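PDB 3V7D: cell division control protein 4 from Saccharomyces cerevisiae, which recognises phosphorylated targets such as the CDK inhibitor SIC1 for an SCF ubiquitin ligase, which marks them for proteasomal degradation. Local coordinates for residues Gln413-Asn418 with Gly422-Ala427; Asn37-Ser42 with Ile48-Thr53; Ile175-Ser180 with Trp232-Glu237; Arg324-Ser329 with Ile334-Leu339. The protein carries 1 engineered substitution. All coordinates share one frame; numbering follows the deposited sequence.

Contact 1: residues Gln413-Asn418 with Gly422-Ala427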
loop_
_atom_site.group_PDB
_atom_site.type_symbol
_atom_site.label_atom_id
_atom_site.label_comp_id
_atom_site.label_asym_id
_atom_site.label_seq_id
_atom_site.Cartn_x
_atom_site.Cartn_y
_atom_site.Cartn_z
ATOM N N GLN B 413 17.215 -16.189 -11.803
ATOM C CA GLN B 413 16.420 -15.006 -12.137
ATOM C C GLN B 413 15.982 -14.166 -10.940
ATOM O O GLN B 413 15.502 -14.684 -9.931
ATOM C CB GLN B 413 15.191 -15.387 -12.965
ATOM C CG GLN B 413 15.513 -15.919 -14.349
ATOM C CD GLN B 413 14.485 -15.491 -15.379
ATOM O OE1 GLN B 413 13.563 -14.730 -15.078
ATOM N NE2 GLN B 413 14.646 -15.967 -16.604
ATOM N N PHE B 414 16.142 -12.859 -11.082
ATOM C CA PHE B 414 15.714 -11.901 -10.078
ATOM C C PHE B 414 15.170 -10.702 -10.845
ATOM O O PHE B 414 15.927 -9.970 -11.484
ATOM C CB PHE B 414 16.900 -11.510 -9.196
ATOM C CG PHE B 414 16.553 -10.564 -8.077
ATOM C CD1 PHE B 414 15.967 -11.031 -6.911
ATOM C CD2 PHE B 414 16.845 -9.211 -8.180
ATOM C CE1 PHE B 414 15.658 -10.165 -5.874
ATOM C CE2 PHE B 414 16.538 -8.336 -7.147
ATOM C CZ PHE B 414 15.945 -8.815 -5.991
ATOM N N ASN B 415 13.852 -10.525 -10.803
ATOM C CA ASN B 415 13.181 -9.520 -11.625
ATOM C C ASN B 415 12.428 -8.453 -10.827
ATOM O O ASN B 415 11.794 -8.745 -9.816
ATOM C CB ASN B 415 12.214 -10.198 -12.598
ATOM C CG ASN B 415 12.910 -11.174 -13.527
ATOM O OD1 ASN B 415 13.917 -10.843 -14.149
ATOM N ND2 ASN B 415 12.382 -12.390 -13.615
ATOM N N ILE B 416 12.496 -7.218 -11.309
ATOM C CA ILE B 416 11.764 -6.110 -10.717
ATOM C C ILE B 416 10.801 -5.561 -11.766
ATOM O O ILE B 416 11.227 -5.128 -12.843
ATOM C CB ILE B 416 12.729 -5.000 -10.237
ATOM C CG1 ILE B 416 13.728 -5.567 -9.227
ATOM C CG2 ILE B 416 11.959 -3.829 -9.628
ATOM C CD1 ILE B 416 14.736 -4.556 -8.724
ATOM N N TYR B 417 9.504 -5.598 -11.465
ATOM C CA TYR B 417 8.490 -5.131 -12.414
ATOM C C TYR B 417 7.770 -3.857 -11.964
ATOM O O TYR B 417 7.383 -3.722 -10.804
ATOM C CB TYR B 417 7.434 -6.209 -12.664
ATOM C CG TYR B 417 7.952 -7.552 -13.124
ATOM C CD1 TYR B 417 8.307 -8.536 -12.205
ATOM C CD2 TYR B 417 8.050 -7.853 -14.477
ATOM C CE1 TYR B 417 8.765 -9.775 -12.622
ATOM C CE2 TYR B 417 8.509 -9.088 -14.904
ATOM C CZ TYR B 417 8.863 -10.044 -13.975
ATOM O OH TYR B 417 9.316 -11.273 -14.405
ATOM N N ASN B 418 7.585 -2.935 -12.903
ATOM C CA ASN B 418 6.726 -1.771 -12.714
ATOM C C ASN B 418 5.277 -2.191 -12.931
ATOM O O ASN B 418 4.877 -2.477 -14.059
ATOM C CB ASN B 418 7.114 -0.687 -13.725
ATOM C CG ASN B 418 6.303 0.597 -13.580
ATOM O OD1 ASN B 418 5.153 0.593 -13.129
ATOM N ND2 ASN B 418 6.904 1.708 -13.985
ATOM N N GLY B 422 3.416 -2.098 -16.320
ATOM C CA GLY B 422 3.437 -3.522 -16.604
ATOM C C GLY B 422 4.778 -4.005 -17.127
ATOM O O GLY B 422 4.923 -5.155 -17.525
ATOM N N LYS B 423 5.770 -3.127 -17.120
ATOM C CA LYS B 423 7.054 -3.451 -17.727
ATOM C C LYS B 423 8.150 -3.857 -16.736
ATOM O O LYS B 423 8.189 -3.402 -15.591
ATOM C CB LYS B 423 7.533 -2.289 -18.592
ATOM C CG LYS B 423 6.770 -2.143 -19.902
ATOM C CD LYS B 423 6.916 -0.739 -20.467
ATOM C CE LYS B 423 8.379 -0.334 -20.635
ATOM N NZ LYS B 423 8.992 -0.905 -21.873
ATOM N N LEU B 424 9.033 -4.730 -17.203
ATOM C CA LEU B 424 10.200 -5.151 -16.449
ATOM C C LEU B 424 11.168 -3.981 -16.356
ATOM O O LEU B 424 11.526 -3.394 -17.374
ATOM C CB LEU B 424 10.866 -6.321 -17.174
ATOM C CG LEU B 424 12.151 -6.928 -16.613
ATOM C CD1 LEU B 424 11.904 -7.555 -15.255
ATOM C CD2 LEU B 424 12.702 -7.965 -17.589
ATOM N N VAL B 425 11.590 -3.640 -15.142
ATOM C CA VAL B 425 12.519 -2.533 -14.948
ATOM C C VAL B 425 13.957 -3.032 -14.941
ATOM O O VAL B 425 14.828 -2.473 -15.608
ATOM C CB VAL B 425 12.275 -1.812 -13.614
ATOM C CG1 VAL B 425 13.095 -0.529 -13.558
ATOM C CG2 VAL B 425 10.797 -1.527 -13.416
ATOM N N HIS B 426 14.197 -4.083 -14.166
ATOM C CA HIS B 426 15.522 -4.676 -14.048
ATOM C C HIS B 426 15.432 -6.195 -14.002
ATOM O O HIS B 426 14.602 -6.761 -13.275
ATOM C CB HIS B 426 16.220 -4.194 -12.776
ATOM C CG HIS B 426 16.634 -2.758 -12.812
ATOM N ND1 HIS B 426 15.976 -1.778 -12.100
ATOM C CD2 HIS B 426 17.653 -2.138 -13.454
ATOM C CE1 HIS B 426 16.566 -0.614 -12.310
ATOM N NE2 HIS B 426 17.587 -0.806 -13.126
ATOM N N ALA B 427 16.308 -6.847 -14.759
ATOM C CA ALA B 427 16.365 -8.302 -14.784
ATOM C C ALA B 427 17.734 -8.827 -14.359
ATOM O O ALA B 427 17.914 -10.036 -14.217
ATOM C CB ALA B 427 16.008 -8.822 -16.181
HETATM O O HOH W 1 19.079 -12.579 -12.512
HETATM O O HOH W 2 16.254 -12.124 -14.211
#

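Contact 2: residues Asn37-Ser42 with Ile48-Thr53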
loop_
_atom_site.group_PDB
_atom_site.type_symbol
_atom_site.label_atom_id
_atom_site.label_comp_id
_atom_site.label_asym_id
_atom_site.label_seq_id
_atom_site.Cartn_x
_atom_site.Cartn_y
_atom_site.Cartn_z
ATOM N N ASN B 37 6.229 23.534 -7.656
ATOM C CA ASN B 37 6.588 24.823 -8.231
ATOM C C ASN B 37 5.733 25.941 -7.652
ATOM O O ASN B 37 6.210 27.054 -7.429
ATOM C CB ASN B 37 6.446 24.800 -9.756
ATOM C CG ASN B 37 7.534 23.988 -10.430
ATOM O OD1 ASN B 37 8.644 23.871 -9.914
ATOM N ND2 ASN B 37 7.221 23.428 -11.594
ATOM N N SER B 38 4.463 25.637 -7.409
ATOM C CA SER B 38 3.525 26.637 -6.920
ATOM C C SER B 38 3.910 27.123 -5.524
ATOM O O SER B 38 3.680 28.281 -5.181
ATOM C CB SER B 38 2.101 26.085 -6.947
ATOM O OG SER B 38 1.696 25.834 -8.284
ATOM N N LEU B 39 4.522 26.237 -4.741
ATOM C CA LEU B 39 5.048 26.591 -3.425
ATOM C C LEU B 39 6.088 27.704 -3.493
ATOM O O LEU B 39 6.265 28.448 -2.531
ATOM C CB LEU B 39 5.659 25.364 -2.744
ATOM C CG LEU B 39 4.677 24.423 -2.052
ATOM C CD1 LEU B 39 5.354 23.116 -1.678
ATOM C CD2 LEU B 39 4.104 25.100 -0.820
ATOM N N GLY B 40 6.766 27.817 -4.631
ATOM C CA GLY B 40 7.797 28.825 -4.806
ATOM C C GLY B 40 7.331 30.102 -5.484
ATOM O O GLY B 40 8.144 30.958 -5.835
ATOM N N VAL B 41 6.022 30.243 -5.662
ATOM C CA VAL B 41 5.482 31.390 -6.389
ATOM C C VAL B 41 5.426 32.667 -5.550
ATOM O O VAL B 41 5.835 33.736 -6.010
ATOM C CB VAL B 41 4.090 31.073 -6.978
ATOM C CG1 VAL B 41 3.375 32.353 -7.407
ATOM C CG2 VAL B 41 4.226 30.102 -8.144
ATOM N N SER B 42 4.917 32.557 -4.326
ATOM C CA SER B 42 4.845 33.696 -3.411
ATOM C C SER B 42 4.548 33.207 -2.000
ATOM O O SER B 42 4.212 32.041 -1.802
ATOM C CB SER B 42 3.762 34.689 -3.846
ATOM O OG SER B 42 2.474 34.205 -3.514
ATOM N N ILE B 48 -1.147 29.049 1.364
ATOM C CA ILE B 48 -2.369 28.371 0.933
ATOM C C ILE B 48 -2.169 26.862 0.734
ATOM O O ILE B 48 -2.977 26.053 1.194
ATOM C CB ILE B 48 -2.920 29.002 -0.368
ATOM C CG1 ILE B 48 -3.521 30.379 -0.078
ATOM C CG2 ILE B 48 -3.958 28.100 -1.011
ATOM C CD1 ILE B 48 -3.996 31.105 -1.318
ATOM N N ILE B 49 -1.090 26.487 0.055
ATOM C CA ILE B 49 -0.809 25.082 -0.225
ATOM C C ILE B 49 -0.487 24.278 1.038
ATOM O O ILE B 49 -0.983 23.166 1.226
ATOM C CB ILE B 49 0.344 24.943 -1.236
ATOM C CG1 ILE B 49 -0.081 25.510 -2.594
ATOM C CG2 ILE B 49 0.777 23.488 -1.361
ATOM C CD1 ILE B 49 1.055 25.671 -3.570
ATOM N N ARG B 50 0.331 24.850 1.912
ATOM C CA ARG B 50 0.748 24.155 3.125
ATOM C C ARG B 50 -0.345 24.146 4.191
ATOM O O ARG B 50 -0.131 23.696 5.311
ATOM C CB ARG B 50 2.034 24.775 3.672
ATOM C CG ARG B 50 3.197 24.667 2.698
ATOM C CD ARG B 50 4.377 25.503 3.143
ATOM N NE ARG B 50 4.889 25.078 4.439
ATOM C CZ ARG B 50 5.745 25.785 5.170
ATOM N NH1 ARG B 50 6.181 26.960 4.730
ATOM N NH2 ARG B 50 6.158 25.323 6.343
ATOM N N LYS B 51 -1.523 24.630 3.821
ATOM C CA LYS B 51 -2.643 24.740 4.740
ATOM C C LYS B 51 -3.485 23.467 4.726
ATOM O O LYS B 51 -4.029 23.062 5.750
ATOM C CB LYS B 51 -3.511 25.924 4.323
ATOM C CG LYS B 51 -3.972 26.838 5.432
ATOM C CD LYS B 51 -4.788 27.976 4.818
ATOM C CE LYS B 51 -5.311 28.956 5.852
ATOM N NZ LYS B 51 -4.247 29.870 6.352
ATOM N N SER B 52 -3.595 22.833 3.564
ATOM C CA SER B 52 -4.505 21.700 3.422
ATOM C C SER B 52 -3.835 20.359 3.678
ATOM O O SER B 52 -2.756 20.077 3.161
ATOM C CB SER B 52 -5.150 21.690 2.036
ATOM O OG SER B 52 -4.157 21.617 1.032
ATOM N N THR B 53 -4.493 19.537 4.485
ATOM C CA THR B 53 -4.080 18.163 4.691
ATOM C C THR B 53 -4.519 17.347 3.487
ATOM O O THR B 53 -3.752 16.549 2.947
ATOM C CB THR B 53 -4.725 17.580 5.967
ATOM O OG1 THR B 53 -4.088 18.140 7.122
ATOM C CG2 THR B 53 -4.585 16.064 6.007
#

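Contact 3: residues Ile175-Ser180 with Trp232-Glu237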
loop_
_atom_site.group_PDB
_atom_site.type_symbol
_atom_site.label_atom_id
_atom_site.label_comp_id
_atom_site.label_asym_id
_atom_site.label_seq_id
_atom_site.Cartn_x
_atom_site.Cartn_y
_atom_site.Cartn_z
ATOM N N ILE B 175 11.861 -8.545 19.535
ATOM C CA ILE B 175 11.421 -9.869 19.960
ATOM C C ILE B 175 10.999 -10.672 18.736
ATOM O O ILE B 175 10.305 -10.153 17.863
ATOM C CB ILE B 175 10.225 -9.780 20.934
ATOM C CG1 ILE B 175 10.580 -8.926 22.153
ATOM C CG2 ILE B 175 9.770 -11.168 21.363
ATOM C CD1 ILE B 175 11.617 -9.554 23.062
ATOM N N LEU B 176 11.417 -11.932 18.664
ATOM C CA LEU B 176 11.022 -12.781 17.545
ATOM C C LEU B 176 10.729 -14.220 17.966
ATOM O O LEU B 176 11.231 -14.698 18.983
ATOM C CB LEU B 176 12.077 -12.745 16.434
ATOM C CG LEU B 176 13.421 -13.429 16.687
ATOM C CD1 LEU B 176 13.507 -14.724 15.907
ATOM C CD2 LEU B 176 14.574 -12.511 16.315
ATOM N N VAL B 177 9.912 -14.903 17.170
ATOM C CA VAL B 177 9.530 -16.282 17.444
ATOM C C VAL B 177 9.985 -17.193 16.308
ATOM O O VAL B 177 9.879 -16.829 15.135
ATOM C CB VAL B 177 8.003 -16.407 17.613
ATOM C CG1 VAL B 177 7.621 -17.819 18.030
ATOM C CG2 VAL B 177 7.501 -15.396 18.631
ATOM N N SER B 178 10.492 -18.375 16.655
ATOM C CA SER B 178 10.972 -19.328 15.654
ATOM C C SER B 178 10.354 -20.722 15.804
ATOM O O SER B 178 9.955 -21.119 16.891
ATOM C CB SER B 178 12.497 -19.440 15.715
ATOM O OG SER B 178 12.922 -19.921 16.981
ATOM N N GLY B 179 10.290 -21.454 14.696
ATOM C CA GLY B 179 9.845 -22.836 14.697
ATOM C C GLY B 179 10.888 -23.694 14.010
ATOM O O GLY B 179 11.543 -23.244 13.069
ATOM N N SER B 180 11.048 -24.931 14.469
ATOM C CA SER B 180 12.156 -25.762 14.009
ATOM C C SER B 180 11.797 -27.234 13.835
ATOM O O SER B 180 10.709 -27.672 14.212
ATOM C CB SER B 180 13.338 -25.635 14.973
ATOM O OG SER B 180 14.335 -26.603 14.700
ATOM N N TRP B 232 -0.124 -20.164 21.850
ATOM C CA TRP B 232 0.631 -19.723 23.015
ATOM C C TRP B 232 0.541 -18.212 23.181
ATOM O O TRP B 232 0.462 -17.477 22.196
ATOM C CB TRP B 232 2.111 -20.110 22.914
ATOM C CG TRP B 232 2.425 -21.300 22.066
ATOM C CD1 TRP B 232 2.361 -21.383 20.704
ATOM C CD2 TRP B 232 2.907 -22.566 22.520
ATOM N NE1 TRP B 232 2.750 -22.633 20.286
ATOM C CE2 TRP B 232 3.093 -23.381 21.388
ATOM C CE3 TRP B 232 3.189 -23.100 23.783
ATOM C CZ2 TRP B 232 3.549 -24.694 21.473
ATOM C CZ3 TRP B 232 3.639 -24.408 23.870
ATOM C CH2 TRP B 232 3.814 -25.189 22.723
ATOM N N LYS B 233 0.557 -17.749 24.428
ATOM C CA LYS B 233 0.682 -16.324 24.699
ATOM C C LYS B 233 2.135 -15.903 24.518
ATOM O O LYS B 233 3.045 -16.623 24.922
ATOM C CB LYS B 233 0.204 -15.991 26.114
ATOM C CG LYS B 233 -1.296 -16.153 26.309
ATOM C CD LYS B 233 -1.728 -15.750 27.707
ATOM C CE LYS B 233 -1.189 -16.715 28.745
ATOM N NZ LYS B 233 -1.799 -18.068 28.616
ATOM N N LEU B 234 2.348 -14.748 23.891
ATOM C CA LEU B 234 3.689 -14.187 23.752
ATOM C C LEU B 234 4.082 -13.496 25.052
ATOM O O LEU B 234 3.411 -12.561 25.486
ATOM C CB LEU B 234 3.743 -13.186 22.596
ATOM C CG LEU B 234 5.094 -12.505 22.346
ATOM C CD1 LEU B 234 6.117 -13.498 21.814
ATOM C CD2 LEU B 234 4.943 -11.321 21.398
ATOM N N PRO B 235 5.163 -13.970 25.688
ATOM C CA PRO B 235 5.645 -13.428 26.966
ATOM C C PRO B 235 5.978 -11.937 26.897
ATOM O O PRO B 235 6.509 -11.459 25.892
ATOM C CB PRO B 235 6.911 -14.244 27.230
ATOM C CG PRO B 235 6.685 -15.529 26.501
ATOM C CD PRO B 235 5.939 -15.146 25.259
ATOM N N LYS B 236 5.661 -11.218 27.970
ATOM C CA LYS B 236 5.918 -9.783 28.056
ATOM C C LYS B 236 7.363 -9.483 28.454
ATOM O O LYS B 236 8.062 -10.348 28.982
ATOM C CB LYS B 236 4.947 -9.123 29.042
ATOM C CG LYS B 236 4.178 -10.100 29.932
ATOM C CD LYS B 236 5.033 -10.650 31.072
ATOM C CE LYS B 236 4.266 -11.679 31.893
ATOM N NZ LYS B 236 3.829 -12.835 31.060
ATOM N N GLU B 237 7.804 -8.253 28.195
ATOM C CA GLU B 237 9.171 -7.839 28.513
ATOM C C GLU B 237 9.364 -7.577 30.008
ATOM O O GLU B 237 8.406 -7.291 30.727
ATOM C CB GLU B 237 9.572 -6.604 27.697
ATOM C CG GLU B 237 9.640 -6.833 26.192
ATOM C CD GLU B 237 8.384 -6.382 25.467
ATOM O OE1 GLU B 237 7.443 -5.902 26.136
ATOM O OE2 GLU B 237 8.336 -6.505 24.225
#

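Contact 4: residues Arg324-Ser329 with Ile334-Leu339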
loop_
_atom_site.group_PDB
_atom_site.type_symbol
_atom_site.label_atom_id
_atom_site.label_comp_id
_atom_site.label_asym_id
_atom_site.label_seq_id
_atom_site.Cartn_x
_atom_site.Cartn_y
_atom_site.Cartn_z
ATOM N N ARG B 324 -12.433 -12.450 4.307
ATOM C CA ARG B 324 -12.362 -13.521 3.327
ATOM C C ARG B 324 -11.124 -14.375 3.551
ATOM O O ARG B 324 -10.191 -13.972 4.244
ATOM C CB ARG B 324 -12.308 -12.952 1.910
ATOM C CG ARG B 324 -13.535 -12.171 1.481
ATOM C CD ARG B 324 -13.288 -11.516 0.130
ATOM N NE ARG B 324 -14.397 -10.662 -0.283
ATOM C CZ ARG B 324 -14.360 -9.857 -1.340
ATOM N NH1 ARG B 324 -13.268 -9.793 -2.091
ATOM N NH2 ARG B 324 -15.415 -9.116 -1.644
ATOM N N CYS B 325 -11.124 -15.558 2.950
ATOM C CA CYS B 325 -9.940 -16.395 2.944
ATOM C C CYS B 325 -9.522 -16.711 1.520
ATOM O O CYS B 325 -10.358 -17.008 0.660
ATOM C CB CYS B 325 -10.181 -17.702 3.696
ATOM S SG CYS B 325 -8.814 -18.868 3.491
ATOM N N ILE B 326 -8.220 -16.649 1.281
ATOM C CA ILE B 326 -7.653 -17.004 -0.009
ATOM C C ILE B 326 -6.781 -18.234 0.182
ATOM O O ILE B 326 -5.960 -18.278 1.100
ATOM C CB ILE B 326 -6.797 -15.853 -0.558
ATOM C CG1 ILE B 326 -7.620 -14.568 -0.600
ATOM C CG2 ILE B 326 -6.247 -16.203 -1.933
ATOM C CD1 ILE B 326 -6.803 -13.314 -0.390
ATOM N N SER B 327 -6.969 -19.238 -0.669
ATOM C CA SER B 327 -6.232 -20.492 -0.539
ATOM C C SER B 327 -5.567 -20.881 -1.851
ATOM O O SER B 327 -6.156 -20.732 -2.921
ATOM C CB SER B 327 -7.161 -21.614 -0.068
ATOM O OG SER B 327 -8.204 -21.850 -0.999
ATOM N N ALA B 328 -4.335 -21.377 -1.768
ATOM C CA ALA B 328 -3.593 -21.767 -2.963
ATOM C C ALA B 328 -3.183 -23.223 -2.855
ATOM O O ALA B 328 -2.716 -23.665 -1.806
ATOM C CB ALA B 328 -2.373 -20.875 -3.158
ATOM N N SER B 329 -3.351 -23.973 -3.938
ATOM C CA SER B 329 -3.224 -25.422 -3.848
ATOM C C SER B 329 -2.368 -26.066 -4.928
ATOM O O SER B 329 -2.103 -25.477 -5.973
ATOM C CB SER B 329 -4.611 -26.076 -3.839
ATOM O OG SER B 329 -4.520 -27.484 -3.998
ATOM N N ILE B 334 -6.784 -21.411 -7.188
ATOM C CA ILE B 334 -6.857 -20.513 -6.048
ATOM C C ILE B 334 -8.323 -20.333 -5.693
ATOM O O ILE B 334 -9.146 -20.069 -6.569
ATOM C CB ILE B 334 -6.277 -19.137 -6.381
ATOM C CG1 ILE B 334 -4.807 -19.261 -6.784
ATOM C CG2 ILE B 334 -6.429 -18.200 -5.199
ATOM C CD1 ILE B 334 -4.299 -18.077 -7.577
ATOM N N ARG B 335 -8.658 -20.479 -4.417
ATOM C CA ARG B 335 -10.046 -20.313 -3.999
ATOM C C ARG B 335 -10.244 -19.127 -3.070
ATOM O O ARG B 335 -9.418 -18.856 -2.203
ATOM C CB ARG B 335 -10.589 -21.595 -3.355
ATOM C CG ARG B 335 -10.849 -22.704 -4.358
ATOM C CD ARG B 335 -11.506 -23.904 -3.714
ATOM N NE ARG B 335 -12.086 -24.785 -4.722
ATOM C CZ ARG B 335 -13.227 -25.448 -4.562
ATOM N NH1 ARG B 335 -13.912 -25.329 -3.433
ATOM N NH2 ARG B 335 -13.685 -26.228 -5.530
ATOM N N ILE B 336 -11.353 -18.427 -3.270
ATOM C CA ILE B 336 -11.735 -17.313 -2.420
ATOM C C ILE B 336 -12.944 -17.742 -1.605
ATOM O O ILE B 336 -13.940 -18.200 -2.160
ATOM C CB ILE B 336 -12.112 -16.081 -3.262
ATOM C CG1 ILE B 336 -11.008 -15.770 -4.281
ATOM C CG2 ILE B 336 -12.397 -14.884 -2.362
ATOM C CD1 ILE B 336 -9.681 -15.395 -3.657
ATOM N N TRP B 337 -12.854 -17.599 -0.287
ATOM C CA TRP B 337 -13.919 -18.050 0.600
ATOM C C TRP B 337 -14.517 -16.883 1.384
ATOM O O TRP B 337 -13.799 -15.971 1.790
ATOM C CB TRP B 337 -13.385 -19.092 1.588
ATOM C CG TRP B 337 -12.588 -20.208 0.977
ATOM C CD1 TRP B 337 -11.277 -20.168 0.597
ATOM C CD2 TRP B 337 -13.041 -21.543 0.715
ATOM N NE1 TRP B 337 -10.890 -21.390 0.099
ATOM C CE2 TRP B 337 -11.952 -22.250 0.162
ATOM C CE3 TRP B 337 -14.259 -22.204 0.887
ATOM C CZ2 TRP B 337 -12.050 -23.589 -0.221
ATOM C CZ3 TRP B 337 -14.355 -23.534 0.507
ATOM C CH2 TRP B 337 -13.256 -24.211 -0.040
ATOM N N ASP B 338 -15.827 -16.928 1.606
ATOM C CA ASP B 338 -16.511 -15.924 2.416
ATOM C C ASP B 338 -16.497 -16.367 3.873
ATOM O O ASP B 338 -17.162 -17.336 4.234
ATOM C CB ASP B 338 -17.958 -15.759 1.934
ATOM C CG ASP B 338 -18.666 -14.566 2.569
ATOM O OD1 ASP B 338 -18.274 -14.137 3.675
ATOM O OD2 ASP B 338 -19.626 -14.057 1.953
ATOM N N LEU B 339 -15.754 -15.655 4.716
ATOM C CA LEU B 339 -15.629 -16.057 6.116
ATOM C C LEU B 339 -16.769 -15.551 6.997
ATOM O O LEU B 339 -16.684 -15.603 8.227
ATOM C CB LEU B 339 -14.282 -15.631 6.699
ATOM C CG LEU B 339 -13.042 -16.332 6.135
ATOM C CD1 LEU B 339 -11.935 -16.394 7.189
ATOM C CD2 LEU B 339 -13.376 -17.721 5.605
#

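Contact 1: residues Gln413-Asn418 with Gly422-Ala427
I416 and H426 form an antiparallel hydrogen-bonded pair, and Y417 with L424 a non-hydrogen-bonded one, so the register slips by one residue between them, on strands whose axes run 131° apart. The slip is taken up at I416: its O receives V425 N at 2.8 Å and, more weakly, H426 N, while its own N donates to H426 O. Nearer the turn, N418 N donates to K423 O at 2.8 Å. L424 carries its CG anti to the backbone N (chi1 178°), which lays CD1 over one face of the Y417 ring, 4.1 Å from the centroid, in a CH-pi contact; the same methyl reaches N415 CB at 3.8 Å. V425 CG2 packs against N418 CB. At the other end, N415 ND2 is tied to Q413 OE1 in a nearly straight bond of 3.0 Å, and a water lies 2.7 Å from N415 OD1 and probably bridges it to A427 O. An alanine in place of N415 would probably leave this water with one anchor fewer and Q413 OE1 without its donor. Two residues facing one is the classic beta bulge, here in the hairpin that brings in edge strand 424-426 of the seventh WD repeat's sheet.

Contact 2: residues Asn37-Ser42 with Ile48-Thr53
I49, in the last turn of helix 43-49, meets S38 and L39 at the end of helix 32-39, and its two branches divide the work. CG1 stands anti to the carbonyl carbon (chi1 -66°) and the chain runs on extended, which carries CD1 to S38 CB at 3.6 Å and to the backbone N of L39 at 3.7 Å. The other branch, CG2, lies against L39 CD2, also at 3.7 Å, the two side chains meeting at a slant. F27 of helix 20-27 touches both S38 and I49 and so adds an aromatic group to the same cluster.

R50 follows as the helix gives out. Its aliphatic part does the touching: CG lies 3.7 Å from L39 CD2, and the two chains cross at about a right angle. The chain bends at the CG-CD bond (chi3 61°), and the guanidinium group finds its partners elsewhere, with NH1 bonded to N46 OD1 and NH2 in a salt bridge to D89. L39 CD2 thus rests on both I49 and the stem of R50. Cutting L39 back to an alanine is likely to open a gap beside I49 CG2 and R50 CG, and to deprive the arginine stem of the surface it rests on.

Nearby, a basic side chain of another protein chain bonds to G40 O and V41 O. Across these two segments of the F-box the adhesion is apolar, made by methyl and methylene groups. The polar ends are served from outside, S38 OG by D34 O, so R50 joins an apolar contact through its stem and a salt bridge to helix 87-106 through its guanidinium group.

Contact 3: residues Ile175-Ser180 with Trp232-Glu237
I175 to V177 and L234 to E237 pass each other in nearly opposite senses, 156° apart end to end, yet their backbones stay well separated: the CA atoms of V177 and L234 are 8.8 Å apart, too far for strand pairing. The gap is bridged by side chains. L234 holds its CG anti to the backbone N (chi1 179°) and sends CD1 towards strand 175-180, where it meets V177 CG2 at 4.0 Å. V177 and L234 point against each other and overlap along their flanks. The same CD1 lies more loosely against I175 CG2, at 4.4 Å, so one leucine methyl serves two residues of the strand. I220, on strand 218-224, also touches V177, and V187, on strand 185-189, touches I175. At the edge, the poorly ordered E237 tentatively brings OE2 to 3.9 Å from I175 CG1, while H172 NE2 offers that oxygen a weak hydrogen bond. Here the second WD repeat meets the loop that leaves the third. Adhesion between these two segments rests mainly on dispersion between branched aliphatic groups, with a carboxylate at the margin that may touch I175 by its oxygen and probably takes its polar partner from a histidine.

Contact 4: residues Arg324-Ser329 with Ile334-Leu339
The middle hairpin of the fifth WD repeat displays the Ser-Trp bond familiar from WD40 propeller blades, here between S327 and W337 on neighbouring antiparallel strands. W337 NE1 donates to S327 OG at 2.9 Å, almost straight at 174°, and the oxygen lies in the plane of the indole, at its edge. With chi1 of 62°, S327 OG sits between its own backbone N and carbonyl carbon, 3.4 Å from R335 CB. H309 NE2 is bonded to the same OG, so the hydroxyl has two partners, which probably restrains it and the indole. Two hydrogen-bonded backbone pairs, C325 with W337 and S327 with R335, frame this link; W337 N reaches C325 O at 2.7 Å. C325 SG approaches the five-membered ring obliquely, 4.9 Å from its centroid, while C325 CB packs on L339 CD2. On the other face of the sheet, I326 lies alongside both I334 and I336, its CG2 3.8 Å from I334 CG2 and its CG1 3.8 Å from I336 CD1. Strand 313-319 flanks the hairpin beside 324-329 and strand 343-348 beside 334-338, while L358 of strand 355-360, in the next blade, covers I326.

In the fold
Read from the N terminus, the four contacts come in series, none nested in or crossing another. Contact 2 closes first, packing the end of helix 32-39 against the end of helix 43-49 within the F-box, about 46 Å from contact 4 between centres. The chain then passes through helix 87-106 into the propeller. Contact 3 spans the longest loop, 51 intervening residues, and ties one blade to the next, whereas contacts 4 and 1 each close a short hairpin inside a single blade. Contacts 1 and 3 lie on opposite sides of the chain's centre. Helix 87-106 touches residues of both contact 2 and contact 1, and so connects the F-box with the propeller's seventh repeat.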